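Local coordinates for fibronectin-binding protein BBK32 (Borrelia burgdorferi, PDB 6N1L) that inhibits the classical pathway of complement, probably by binding the protease C1r, and also binds fibronectin, at residues H97-R100 with K101-I105; I80-S83 with V84-A88; V16-N19 with V20-I24; N104-A107 with E108-L112; L69-N72 with F73-L77. All blocks are in the same frame, centred on the assembly; numbering follows the deposited sequence.

Interaction 1 of 5, residues H97-R100 with K101-I105; sequences HAKR and KLENI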
loop_
_atom_site.group_PDB
_atom_site.type_symbol
_atom_site.label_atom_id
_atom_site.label_comp_id
_atom_site.label_asym_id
_atom_site.label_seq_id
_atom_site.Cartn_x
_atom_site.Cartn_y
_atom_site.Cartn_z
ATOM N N HIS A 97 -0.965 7.787 -21.085
ATOM C CA HIS A 97 -2.118 7.468 -20.254
ATOM C C HIS A 97 -1.686 6.781 -18.961
ATOM O O HIS A 97 -2.228 7.071 -17.888
ATOM C CB HIS A 97 -3.098 6.587 -21.023
ATOM C CG HIS A 97 -4.320 6.228 -20.241
ATOM N ND1 HIS A 97 -4.804 4.940 -20.162
ATOM C CD2 HIS A 97 -5.150 6.991 -19.489
ATOM C CE1 HIS A 97 -5.882 4.924 -19.400
ATOM N NE2 HIS A 97 -6.114 6.155 -18.980
ATOM N N ALA A 98 -0.733 5.853 -19.051
ATOM C CA ALA A 98 -0.165 5.258 -17.842
ATOM C C ALA A 98 0.424 6.327 -16.931
ATOM O O ALA A 98 0.220 6.298 -15.712
ATOM C CB ALA A 98 0.895 4.228 -18.213
ATOM N N LYS A 99 1.169 7.278 -17.495
ATOM C CA LYS A 99 1.708 8.358 -16.672
ATOM C C LYS A 99 0.593 9.129 -15.967
ATOM O O LYS A 99 0.722 9.501 -14.792
ATOM C CB LYS A 99 2.564 9.291 -17.535
ATOM C CG LYS A 99 3.269 10.409 -16.779
ATOM C CD LYS A 99 2.437 11.680 -16.752
ATOM C CE LYS A 99 3.283 12.884 -16.378
ATOM N NZ LYS A 99 2.480 14.138 -16.445
ATOM N N ARG A 100 -0.513 9.392 -16.668
ATOM C CA ARG A 100 -1.596 10.132 -16.037
ATOM C C ARG A 100 -2.208 9.349 -14.879
ATOM O O ARG A 100 -2.539 9.926 -13.837
ATOM C CB ARG A 100 -2.651 10.492 -17.084
ATOM C CG ARG A 100 -2.142 11.531 -18.077
ATOM C CD ARG A 100 -3.270 12.031 -18.994
ATOM N NE ARG A 100 -3.678 11.005 -19.953
ATOM C CZ ARG A 100 -3.121 10.832 -21.147
ATOM N NH1 ARG A 100 -2.126 11.618 -21.542
ATOM N NH2 ARG A 100 -3.559 9.871 -21.950
ATOM N N LYS A 101 -2.361 8.034 -15.037
ATOM C CA LYS A 101 -2.907 7.237 -13.941
ATOM C C LYS A 101 -1.967 7.240 -12.740
ATOM O O LYS A 101 -2.413 7.332 -11.595
ATOM C CB LYS A 101 -3.162 5.807 -14.407
ATOM C CG LYS A 101 -4.260 5.677 -15.460
ATOM C CD LYS A 101 -4.414 4.230 -15.928
ATOM C CE LYS A 101 -4.883 3.313 -14.802
ATOM N NZ LYS A 101 -6.126 3.815 -14.134
ATOM N N LEU A 102 -0.661 7.149 -12.993
ATOM C CA LEU A 102 0.312 7.136 -11.908
ATOM C C LEU A 102 0.310 8.450 -11.133
ATOM O O LEU A 102 0.437 8.452 -9.907
ATOM C CB LEU A 102 1.703 6.834 -12.478
ATOM C CG LEU A 102 1.929 5.422 -13.011
ATOM C CD1 LEU A 102 3.226 5.353 -13.772
ATOM C CD2 LEU A 102 1.976 4.410 -11.866
ATOM N N GLU A 103 0.175 9.582 -11.823
ATOM C CA GLU A 103 0.090 10.850 -11.107
ATOM C C GLU A 103 -1.162 10.915 -10.240
ATOM O O GLU A 103 -1.124 11.437 -9.120
ATOM C CB GLU A 103 0.130 12.016 -12.091
ATOM C CG GLU A 103 1.488 12.178 -12.713
ATOM C CD GLU A 103 1.714 13.561 -13.301
ATOM O OE1 GLU A 103 0.911 13.956 -14.175
ATOM O OE2 GLU A 103 2.694 14.237 -12.886
ATOM N N ASN A 104 -2.279 10.380 -10.738
ATOM C CA ASN A 104 -3.487 10.328 -9.923
ATOM C C ASN A 104 -3.257 9.480 -8.683
ATOM O O ASN A 104 -3.696 9.836 -7.581
ATOM C CB ASN A 104 -4.647 9.753 -10.729
ATOM C CG ASN A 104 -5.163 10.714 -11.781
ATOM O OD1 ASN A 104 -5.088 11.929 -11.614
ATOM N ND2 ASN A 104 -5.695 10.169 -12.868
ATOM N N ILE A 105 -2.545 8.367 -8.844
ATOM C CA ILE A 105 -2.290 7.471 -7.719
ATOM C C ILE A 105 -1.342 8.114 -6.715
ATOM O O ILE A 105 -1.524 7.982 -5.499
ATOM C CB ILE A 105 -1.749 6.137 -8.249
ATOM C CG1 ILE A 105 -2.892 5.332 -8.875
ATOM C CG2 ILE A 105 -0.980 5.355 -7.163
ATOM C CD1 ILE A 105 -2.425 4.258 -9.807
HETATM O O HOH W 1 -3.492 12.693 -14.309
#
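Lys99 and Glu103, one helical turn apart, carry the charged part of this contact: NZ of Lys99 forms a salt bridge with OE1 of Glu103 at 2.8 Å. The ammonium meets that oxygen from above the carboxylate plane, 62° out of it. Lys99 gets there by sending CG anti to its backbone N and bending at the next bond (chi2 -92°), which brings CE as well as NZ over the carboxylate of Glu103. A long flexible lysine and an acid four residues later are well matched for such a surface bridge.

A second pairing is CH-pi. CD of Lys101 lies over one face of the His97 imidazole, 4.2 Å from the ring centroid and offset toward the rim beside CE1 and NE2. The lysine chain then bends twice and carries its ammonium away from the ring, toward a long, weak ion pair with Glu142.

The backbone supplies regular alpha-helical hydrogen bonds, among them Leu102 N to Ala98 O at 3.0 Å. Asn104 N bonds to Arg100 O at 3.1 Å. A water also donates to that oxygen, and gives its other proton to Asn104 OD1 at 3.2 Å. The polar side chain of Asn104 thus suits an exposed turn, where it shares hydration with the backbone.

Small Ala98 and branched Leu102 face inward. Ala98 packs on Ile147 of helix 122-147, Leu102 on Ser83 and Val84 of helix 66-87 and on Val16 and Val20 of helix 9-44, while Lys99 and Glu103 border helix 66-87.

Interaction 2 of 5, residues I80-S83 with V84-A88; sequences IQVS and VKTAA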
loop_
_atom_site.group_PDB
_atom_site.type_symbol
_atom_site.label_atom_id
_atom_site.label_comp_id
_atom_site.label_asym_id
_atom_site.label_seq_id
_atom_site.Cartn_x
_atom_site.Cartn_y
_atom_site.Cartn_z
ATOM N N ILE A 80 6.048 4.994 -6.296
ATOM C CA ILE A 80 5.186 5.664 -7.273
ATOM C C ILE A 80 5.813 6.974 -7.740
ATOM O O ILE A 80 5.688 7.354 -8.912
ATOM C CB ILE A 80 3.775 5.886 -6.688
ATOM C CG1 ILE A 80 3.097 4.538 -6.433
ATOM C CG2 ILE A 80 2.903 6.747 -7.623
ATOM C CD1 ILE A 80 3.058 3.646 -7.643
ATOM N N GLN A 81 6.500 7.687 -6.843
ATOM C CA GLN A 81 7.095 8.960 -7.239
ATOM C C GLN A 81 8.216 8.752 -8.246
ATOM O O GLN A 81 8.354 9.540 -9.194
ATOM C CB GLN A 81 7.592 9.726 -6.014
ATOM C CG GLN A 81 6.461 10.267 -5.162
ATOM C CD GLN A 81 6.944 11.141 -4.027
ATOM O OE1 GLN A 81 7.982 10.873 -3.427
ATOM N NE2 GLN A 81 6.185 12.189 -3.723
ATOM N N VAL A 82 8.998 7.676 -8.083
ATOM C CA VAL A 82 9.987 7.308 -9.097
ATOM C C VAL A 82 9.295 6.918 -10.401
ATOM O O VAL A 82 9.768 7.256 -11.500
ATOM C CB VAL A 82 10.885 6.168 -8.584
ATOM C CG1 VAL A 82 11.799 5.642 -9.704
ATOM C CG2 VAL A 82 11.697 6.631 -7.392
ATOM N N SER A 83 8.182 6.185 -10.302
ATOM C CA SER A 83 7.428 5.803 -11.492
ATOM C C SER A 83 6.983 7.037 -12.262
ATOM O O SER A 83 7.114 7.089 -13.493
ATOM C CB SER A 83 6.207 4.967 -11.104
ATOM O OG SER A 83 6.596 3.640 -10.782
ATOM N N VAL A 84 6.475 8.046 -11.547
ATOM C CA VAL A 84 5.958 9.253 -12.186
ATOM C C VAL A 84 7.096 10.041 -12.828
ATOM O O VAL A 84 6.984 10.503 -13.969
ATOM C CB VAL A 84 5.178 10.108 -11.169
ATOM C CG1 VAL A 84 4.899 11.503 -11.722
ATOM C CG2 VAL A 84 3.872 9.408 -10.786
ATOM N N LYS A 85 8.215 10.190 -12.109
ATOM C CA LYS A 85 9.350 10.912 -12.681
ATOM C C LYS A 85 9.832 10.249 -13.968
ATOM O O LYS A 85 10.110 10.932 -14.971
ATOM C CB LYS A 85 10.487 10.998 -11.655
ATOM C CG LYS A 85 10.243 12.023 -10.556
ATOM C CD LYS A 85 11.040 11.725 -9.276
ATOM C CE LYS A 85 10.161 11.913 -8.028
ATOM N NZ LYS A 85 10.814 12.715 -6.948
ATOM N N THR A 86 9.919 8.917 -13.961
ATOM C CA THR A 86 10.361 8.188 -15.144
ATOM C C THR A 86 9.319 8.254 -16.250
ATOM O O THR A 86 9.654 8.486 -17.422
ATOM C CB THR A 86 10.667 6.739 -14.777
ATOM O OG1 THR A 86 11.659 6.712 -13.750
ATOM C CG2 THR A 86 11.206 5.979 -15.992
ATOM N N ALA A 87 8.042 8.086 -15.903
ATOM C CA ALA A 87 6.998 8.119 -16.922
ATOM C C ALA A 87 6.812 9.496 -17.544
ATOM O O ALA A 87 6.161 9.600 -18.593
ATOM C CB ALA A 87 5.664 7.646 -16.339
ATOM N N ALA A 88 7.328 10.559 -16.923
ATOM C CA ALA A 88 7.195 11.873 -17.539
ATOM C C ALA A 88 7.974 11.975 -18.845
ATOM O O ALA A 88 7.760 12.940 -19.586
ATOM C CB ALA A 88 7.655 12.972 -16.579
#
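The flat carbonyl group of Val82 accepts two bonds from Thr86 at its oxygen: the N-H approaches Val82 O on one side of the carbonyl plane and OG1 on the other, each at 3.0 Å. The hydroxyl donor lies 31° out of that plane. It is put there by the first torsion of Thr86 (chi1 -58°), which turns OG1 back beside its own backbone N, so that threonine can spend its proton on the preceding turn. Val82 and Thr86 run side by side, CG1 of Val82 4.2 Å from OG1 of Thr86.

Lys85 folds back likewise. Its chain, bent at chi3 and chi4, brings CE to 3.2 Å from Gln81 O and to 3.9 Å from Gln81 CB, so its aliphatic part packs against the helix. On the inner side CG2 of Val84 meets CG2 of Ile80 at 4.2 Å. Ala87, small enough for a buried place, donates its N to Ser83 O at 2.8 Å; Ser83 turns OG to Tyr79 O, which satisfies a buried hydroxyl.

A serine or threonine hydroxyl bonded to the carbonyl four residues back is a familiar helix motif. Here it occurs toward the C-terminal part of helix 66-87, an amphipathic member of a helical bundle, packed between helices 9-44 and 93-117.

Interaction 3 of 5, residues V16-N19 with V20-I24; sequences VKYN and VDSAI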
loop_
_atom_site.group_PDB
_atom_site.type_symbol
_atom_site.label_atom_id
_atom_site.label_comp_id
_atom_site.label_asym_id
_atom_site.label_seq_id
_atom_site.Cartn_x
_atom_site.Cartn_y
_atom_site.Cartn_z
ATOM N N VAL A 16 9.707 1.982 -15.063
ATOM C CA VAL A 16 8.343 2.144 -14.562
ATOM C C VAL A 16 7.758 0.791 -14.175
ATOM O O VAL A 16 7.130 0.646 -13.115
ATOM C CB VAL A 16 7.482 2.878 -15.604
ATOM C CG1 VAL A 16 6.000 2.700 -15.301
ATOM C CG2 VAL A 16 7.861 4.356 -15.632
ATOM N N LYS A 17 8.001 -0.235 -14.996
ATOM C CA LYS A 17 7.493 -1.567 -14.687
ATOM C C LYS A 17 8.048 -2.078 -13.362
ATOM O O LYS A 17 7.310 -2.651 -12.550
ATOM C CB LYS A 17 7.829 -2.532 -15.824
ATOM C CG LYS A 17 7.360 -3.957 -15.573
ATOM C CD LYS A 17 8.261 -4.976 -16.256
ATOM C CE LYS A 17 8.219 -6.317 -15.533
ATOM N NZ LYS A 17 9.584 -6.894 -15.401
ATOM N N TYR A 18 9.339 -1.859 -13.110
ATOM C CA TYR A 18 9.929 -2.326 -11.860
ATOM C C TYR A 18 9.312 -1.616 -10.661
ATOM O O TYR A 18 8.972 -2.248 -9.652
ATOM C CB TYR A 18 11.442 -2.115 -11.862
ATOM C CG TYR A 18 12.035 -2.352 -10.495
ATOM C CD1 TYR A 18 12.247 -3.646 -10.030
ATOM C CD2 TYR A 18 12.365 -1.290 -9.659
ATOM C CE1 TYR A 18 12.773 -3.878 -8.772
ATOM C CE2 TYR A 18 12.896 -1.515 -8.395
ATOM C CZ TYR A 18 13.100 -2.810 -7.960
ATOM O OH TYR A 18 13.625 -3.042 -6.703
ATOM N N ASN A 19 9.182 -0.292 -10.746
ATOM C CA ASN A 19 8.709 0.454 -9.586
ATOM C C ASN A 19 7.220 0.238 -9.347
ATOM O O ASN A 19 6.781 0.217 -8.189
ATOM C CB ASN A 19 9.042 1.936 -9.747
ATOM C CG ASN A 19 10.507 2.230 -9.471
ATOM O OD1 ASN A 19 10.899 2.474 -8.328
ATOM N ND2 ASN A 19 11.330 2.193 -10.520
ATOM N N VAL A 20 6.432 0.057 -10.413
ATOM C CA VAL A 20 5.018 -0.258 -10.233
ATOM C C VAL A 20 4.861 -1.639 -9.599
ATOM O O VAL A 20 4.053 -1.831 -8.675
ATOM C CB VAL A 20 4.276 -0.151 -11.576
ATOM C CG1 VAL A 20 2.856 -0.672 -11.442
ATOM C CG2 VAL A 20 4.263 1.303 -12.043
ATOM N N ASP A 21 5.647 -2.613 -10.060
ATOM C CA ASP A 21 5.605 -3.943 -9.454
ATOM C C ASP A 21 5.960 -3.885 -7.979
ATOM O O ASP A 21 5.315 -4.538 -7.148
ATOM C CB ASP A 21 6.564 -4.891 -10.176
ATOM C CG ASP A 21 5.911 -5.631 -11.333
ATOM O OD1 ASP A 21 4.687 -5.462 -11.554
ATOM O OD2 ASP A 21 6.633 -6.381 -12.032
ATOM N N SER A 22 6.992 -3.111 -7.630
ATOM C CA SER A 22 7.364 -2.959 -6.230
ATOM C C SER A 22 6.263 -2.274 -5.437
ATOM O O SER A 22 6.054 -2.587 -4.262
ATOM C CB SER A 22 8.663 -2.173 -6.109
ATOM O OG SER A 22 9.706 -2.800 -6.838
ATOM N N ALA A 23 5.563 -1.318 -6.046
ATOM C CA ALA A 23 4.468 -0.661 -5.336
ATOM C C ALA A 23 3.333 -1.638 -5.082
ATOM O O ALA A 23 2.720 -1.625 -4.000
ATOM C CB ALA A 23 3.970 0.549 -6.135
ATOM N N ILE A 24 3.056 -2.507 -6.056
ATOM C CA ILE A 24 2.015 -3.515 -5.907
ATOM C C ILE A 24 2.360 -4.442 -4.751
ATOM O O ILE A 24 1.520 -4.731 -3.886
ATOM C CB ILE A 24 1.829 -4.297 -7.218
ATOM C CG1 ILE A 24 1.203 -3.401 -8.291
ATOM C CG2 ILE A 24 0.952 -5.536 -6.999
ATOM C CD1 ILE A 24 1.070 -4.085 -9.652
#
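Val20 runs alongside Val16, CG2 of Val20 against CG1 of Val16 at 3.9 Å. Its N donates to Val16 O at 2.9 Å. Beta-branched valines suit this buried stripe, which rests on Leu102 of helix 93-117.

Asp21 follows, its N bonded to Lys17 O at 3.0 Å. OD2 is near the lysine chain, but Lys17 NZ stops 4.5 Å from Asp21 OD2, beyond a salt bridge. The stronger partner of the carboxylate is Gln144 of helix 122-147, whose NE2 bonds to both Asp21 OD1 and Lys17 O.

Ser22 is held twice by Tyr18 O: its N and OG, each 3.0 Å from that oxygen, straddle the carbonyl plane, one to each side. With chi1 at -57° the hydroxyl folds back beside its backbone N, and OG also sits over one face of the Tyr18 ring, offset toward the rim and 3.6 Å from CZ.

Ala23 N donates to Asn19 O at 2.9 Å, while Asn19 ND2 is taken by Gly15 O.

Because the Ser22 proton is given to Tyr18 O, OG meets the ring by packing, and the Lys17-Asp21 attraction is probably a modest, longer-range one.

Interaction 4 of 5, residues N104-A107 with E108-L112; sequences NIEA and EIKTL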
loop_
_atom_site.group_PDB
_atom_site.type_symbol
_atom_site.label_atom_id
_atom_site.label_comp_id
_atom_site.label_asym_id
_atom_site.label_seq_id
_atom_site.Cartn_x
_atom_site.Cartn_y
_atom_site.Cartn_z
ATOM N N ASN A 104 -2.279 10.380 -10.738
ATOM C CA ASN A 104 -3.487 10.328 -9.923
ATOM C C ASN A 104 -3.257 9.480 -8.683
ATOM O O ASN A 104 -3.696 9.836 -7.581
ATOM C CB ASN A 104 -4.647 9.753 -10.729
ATOM C CG ASN A 104 -5.163 10.714 -11.781
ATOM O OD1 ASN A 104 -5.088 11.929 -11.614
ATOM N ND2 ASN A 104 -5.695 10.169 -12.868
ATOM N N ILE A 105 -2.545 8.367 -8.844
ATOM C CA ILE A 105 -2.290 7.471 -7.719
ATOM C C ILE A 105 -1.342 8.114 -6.715
ATOM O O ILE A 105 -1.524 7.982 -5.499
ATOM C CB ILE A 105 -1.749 6.137 -8.249
ATOM C CG1 ILE A 105 -2.892 5.332 -8.875
ATOM C CG2 ILE A 105 -0.980 5.355 -7.163
ATOM C CD1 ILE A 105 -2.425 4.258 -9.807
ATOM N N GLU A 106 -0.313 8.813 -7.203
ATOM C CA GLU A 106 0.567 9.557 -6.306
ATOM C C GLU A 106 -0.226 10.494 -5.408
ATOM O O GLU A 106 -0.020 10.518 -4.192
ATOM C CB GLU A 106 1.609 10.347 -7.107
ATOM C CG GLU A 106 2.616 11.073 -6.215
ATOM C CD GLU A 106 3.473 12.085 -6.970
ATOM O OE1 GLU A 106 3.231 12.302 -8.182
ATOM O OE2 GLU A 106 4.386 12.663 -6.340
ATOM N N ALA A 107 -1.149 11.269 -5.989
ATOM C CA ALA A 107 -1.934 12.206 -5.188
ATOM C C ALA A 107 -2.793 11.474 -4.157
ATOM O O ALA A 107 -2.906 11.913 -3.003
ATOM C CB ALA A 107 -2.797 13.076 -6.103
ATOM N N GLU A 108 -3.388 10.342 -4.546
ATOM C CA GLU A 108 -4.190 9.562 -3.605
ATOM C C GLU A 108 -3.345 9.047 -2.448
ATOM O O GLU A 108 -3.792 9.055 -1.293
ATOM C CB GLU A 108 -4.877 8.396 -4.328
ATOM C CG GLU A 108 -5.637 7.392 -3.411
ATOM C CD GLU A 108 -6.935 7.934 -2.816
ATOM O OE1 GLU A 108 -7.390 9.007 -3.266
ATOM O OE2 GLU A 108 -7.507 7.277 -1.904
ATOM N N ILE A 109 -2.116 8.594 -2.730
ATOM C CA ILE A 109 -1.250 8.095 -1.656
ATOM C C ILE A 109 -0.992 9.194 -0.635
ATOM O O ILE A 109 -1.000 8.954 0.583
ATOM C CB ILE A 109 0.070 7.534 -2.233
ATOM C CG1 ILE A 109 -0.210 6.294 -3.065
ATOM C CG2 ILE A 109 1.043 7.147 -1.112
ATOM C CD1 ILE A 109 0.981 5.774 -3.811
ATOM N N LYS A 110 -0.796 10.426 -1.111
ATOM C CA LYS A 110 -0.571 11.527 -0.184
ATOM C C LYS A 110 -1.797 11.767 0.684
ATOM O O LYS A 110 -1.669 12.054 1.882
ATOM C CB LYS A 110 -0.178 12.786 -0.954
ATOM C CG LYS A 110 1.250 12.713 -1.499
ATOM C CD LYS A 110 1.604 13.962 -2.293
ATOM C CE LYS A 110 2.870 13.734 -3.103
ATOM N NZ LYS A 110 2.893 14.578 -4.335
ATOM N N THR A 111 -2.993 11.617 0.110
ATOM C CA THR A 111 -4.224 11.768 0.884
ATOM C C THR A 111 -4.341 10.691 1.957
ATOM O O THR A 111 -4.763 10.967 3.088
ATOM C CB THR A 111 -5.434 11.726 -0.047
ATOM O OG1 THR A 111 -5.367 12.828 -0.957
ATOM C CG2 THR A 111 -6.732 11.829 0.741
ATOM N N LEU A 112 -3.961 9.459 1.622
ATOM C CA LEU A 112 -3.996 8.374 2.602
ATOM C C LEU A 112 -2.986 8.591 3.719
ATOM O O LEU A 112 -3.266 8.284 4.884
ATOM C CB LEU A 112 -3.740 7.038 1.901
ATOM C CG LEU A 112 -4.744 6.647 0.811
ATOM C CD1 LEU A 112 -4.379 5.272 0.237
ATOM C CD2 LEU A 112 -6.167 6.639 1.360
#
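Glu106 and Lys110 leave the helix in the same direction and stretch alongside one another, with both chains extended beyond CG. They start from different first torsions: CG of Glu106 is anti to its backbone N (chi1 -176°), whereas CG of Lys110 lies beside its own N (chi1 -73°) and leans back along the helix. NZ of Lys110 thereby comes level with the carboxylate of Glu106 and reaches OE2 at 3.1 Å, a salt bridge with a weak hydrogen bond in it. The same OE2 accepts from NE2 of Gln81, so one carboxylate oxygen serves two helices.

Toward the interior, Ile105 and Ile109 meet at an oblique angle. CD1 of Ile109 touches the CG2 branch of Ile105 at 3.9 Å, and CG1 of Ile109 lies 3.2 Å from Ile105 O. Branched aliphatic chains at both positions fill this side, where Ile109 packs on Leu76 and Ile80 of helix 66-87 and on Met136 of helix 122-147.

On the exposed side Thr111 turns back to Ala107 O, which takes Thr111 N at 3.1 Å and, weakly, Thr111 OG1 at 3.3 Å. OE2 of Glu108 has a weak hydrogen bond with Ser132 OG.

Isoleucines inward, an i to i+4 Glu-Lys pair along the flank and small or polar residues outside form the pattern expected of an amphipathic helix in a helical bundle.

Interaction 5 of 5, residues L69-N72 with F73-L77; sequences LEKN and FKTLL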
loop_
_atom_site.group_PDB
_atom_site.type_symbol
_atom_site.label_atom_id
_atom_site.label_comp_id
_atom_site.label_asym_id
_atom_site.label_seq_id
_atom_site.Cartn_x
_atom_site.Cartn_y
_atom_site.Cartn_z
ATOM N N LEU A 69 3.410 1.067 9.702
ATOM C CA LEU A 69 2.452 1.436 8.662
ATOM C C LEU A 69 2.938 2.661 7.895
ATOM O O LEU A 69 2.843 2.715 6.656
ATOM C CB LEU A 69 1.074 1.690 9.278
ATOM C CG LEU A 69 -0.031 2.223 8.351
ATOM C CD1 LEU A 69 -0.281 1.241 7.214
ATOM C CD2 LEU A 69 -1.334 2.528 9.088
ATOM N N GLU A 70 3.490 3.642 8.614
ATOM C CA GLU A 70 3.943 4.863 7.948
ATOM C C GLU A 70 5.171 4.592 7.088
ATOM O O GLU A 70 5.302 5.155 5.985
ATOM C CB GLU A 70 4.198 5.956 8.993
ATOM C CG GLU A 70 3.019 6.915 9.161
ATOM C CD GLU A 70 2.973 7.618 10.516
ATOM O OE1 GLU A 70 3.836 7.327 11.370
ATOM O OE2 GLU A 70 2.071 8.467 10.724
ATOM N N LYS A 71 6.065 3.711 7.557
ATOM C CA LYS A 71 7.209 3.291 6.753
ATOM C C LYS A 71 6.758 2.630 5.461
ATOM O O LYS A 71 7.234 2.977 4.373
ATOM C CB LYS A 71 8.091 2.334 7.550
ATOM C CG LYS A 71 9.369 1.920 6.845
ATOM C CD LYS A 71 10.159 3.148 6.408
ATOM C CE LYS A 71 11.656 2.871 6.350
ATOM N NZ LYS A 71 12.181 2.960 4.948
ATOM N N ASN A 72 5.823 1.681 5.557
ATOM C CA ASN A 72 5.311 1.030 4.357
ATOM C C ASN A 72 4.658 2.038 3.409
ATOM O O ASN A 72 4.766 1.903 2.184
ATOM C CB ASN A 72 4.322 -0.071 4.739
ATOM C CG ASN A 72 5.007 -1.300 5.320
ATOM O OD1 ASN A 72 6.207 -1.501 5.140
ATOM N ND2 ASN A 72 4.240 -2.128 6.016
ATOM N N PHE A 73 3.972 3.051 3.945
ATOM C CA PHE A 73 3.371 4.039 3.043
ATOM C C PHE A 73 4.433 4.930 2.410
ATOM O O PHE A 73 4.304 5.323 1.245
ATOM C CB PHE A 73 2.314 4.881 3.757
ATOM C CG PHE A 73 0.909 4.416 3.483
ATOM C CD1 PHE A 73 0.336 3.419 4.254
ATOM C CD2 PHE A 73 0.181 4.933 2.421
ATOM C CE1 PHE A 73 -0.956 2.958 3.981
ATOM C CE2 PHE A 73 -1.095 4.480 2.142
ATOM C CZ PHE A 73 -1.675 3.497 2.929
ATOM N N LYS A 74 5.498 5.251 3.142
ATOM C CA LYS A 74 6.573 6.012 2.501
ATOM C C LYS A 74 7.250 5.191 1.417
ATOM O O LYS A 74 7.581 5.725 0.348
ATOM C CB LYS A 74 7.583 6.504 3.537
ATOM C CG LYS A 74 7.108 7.770 4.255
ATOM C CD LYS A 74 6.419 8.747 3.278
ATOM C CE LYS A 74 5.989 10.047 3.964
ATOM N NZ LYS A 74 5.415 11.073 3.017
ATOM N N THR A 75 7.449 3.891 1.655
ATOM C CA THR A 75 7.987 3.016 0.619
ATOM C C THR A 75 7.075 3.017 -0.609
ATOM O O THR A 75 7.538 3.155 -1.748
ATOM C CB THR A 75 8.151 1.597 1.155
ATOM O OG1 THR A 75 9.136 1.572 2.203
ATOM C CG2 THR A 75 8.558 0.648 0.048
ATOM N N LEU A 76 5.764 2.889 -0.379
ATOM C CA LEU A 76 4.804 2.917 -1.487
ATOM C C LEU A 76 4.868 4.241 -2.250
ATOM O O LEU A 76 4.931 4.251 -3.486
ATOM C CB LEU A 76 3.393 2.667 -0.950
ATOM C CG LEU A 76 2.220 2.827 -1.928
ATOM C CD1 LEU A 76 2.367 1.895 -3.121
ATOM C CD2 LEU A 76 0.927 2.516 -1.185
ATOM N N LEU A 77 4.816 5.368 -1.535
ATOM C CA LEU A 77 4.900 6.672 -2.184
ATOM C C LEU A 77 6.176 6.797 -3.008
ATOM O O LEU A 77 6.149 7.234 -4.170
ATOM C CB LEU A 77 4.826 7.783 -1.139
ATOM C CG LEU A 77 4.798 9.225 -1.643
ATOM C CD1 LEU A 77 3.656 9.449 -2.663
ATOM C CD2 LEU A 77 4.713 10.215 -0.484
HETATM O O HOH W 2 11.039 3.841 2.552
#
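Leu69 O accepts from Phe73 N at 3.0 Å, opening a run of i to i+4 alpha-helical hydrogen bonds that continues with Lys74 N to Glu70 O, Thr75 N to Lys71 O and Leu76 N to Asn72 O. The same Leu69 carbonyl oxygen sits in the plane of the Phe73 ring, at its edge, 3.5 Å from CD1. The Leu69 and Phe73 side chains project together from the helix, and CD1 of the leucine touches CE1 of the phenylalanine at 3.7 Å. The first torsion of Phe73 is unusual (chi1 -100°), well away from a staggered value; the ring lies alongside CD1 of Leu69.

Through this apolar side helix 66-87 packs into the helical bundle. Phe73, large and flat, reaches Leu112, Ile113 and Ile116 of helix 93-117 as well as Ile129 and Ile133 of helix 122-147, and Leu69 packs on Leu122 and Tyr126. Leu76 faces Ala23 and Ile27 of helix 9-44.

On the polar side a water bridges Lys71 and Thr75. Lys71 NZ donates to it at 2.8 Å, and the water lies 3.0 Å from OG1 of Thr75 in a hydrogen bond, so that a lysine and a threonine four residues apart are joined through solvent. Nearer the interface with helix 9-44, the buried amide of Asn72 has its OD1 met by a weak hydrogen bond from Lys29 NZ.

Overall arrangement
From the N terminus, interaction 3 comes first, on helix 9-44; interactions 5 and 2 follow on helix 66-87, with two residues between them, and interactions 1 and 4 on helix 93-117, sharing Asn104 and Ile105. Each is local to one helix or its end, so none closes a loop, and none nests or crosses another. Side by side they join three helices of the bundle. Interaction 2 touches interaction 3 where Ser83 OG packs on Asn19 CB, and interaction 1 where Val84 meets Glu103. Interaction 5 packs on interaction 4 through Phe73 and Leu112, and Gln81 to Glu106 links interactions 2 and 4. Leu102 carries interaction 1 across to interaction 3.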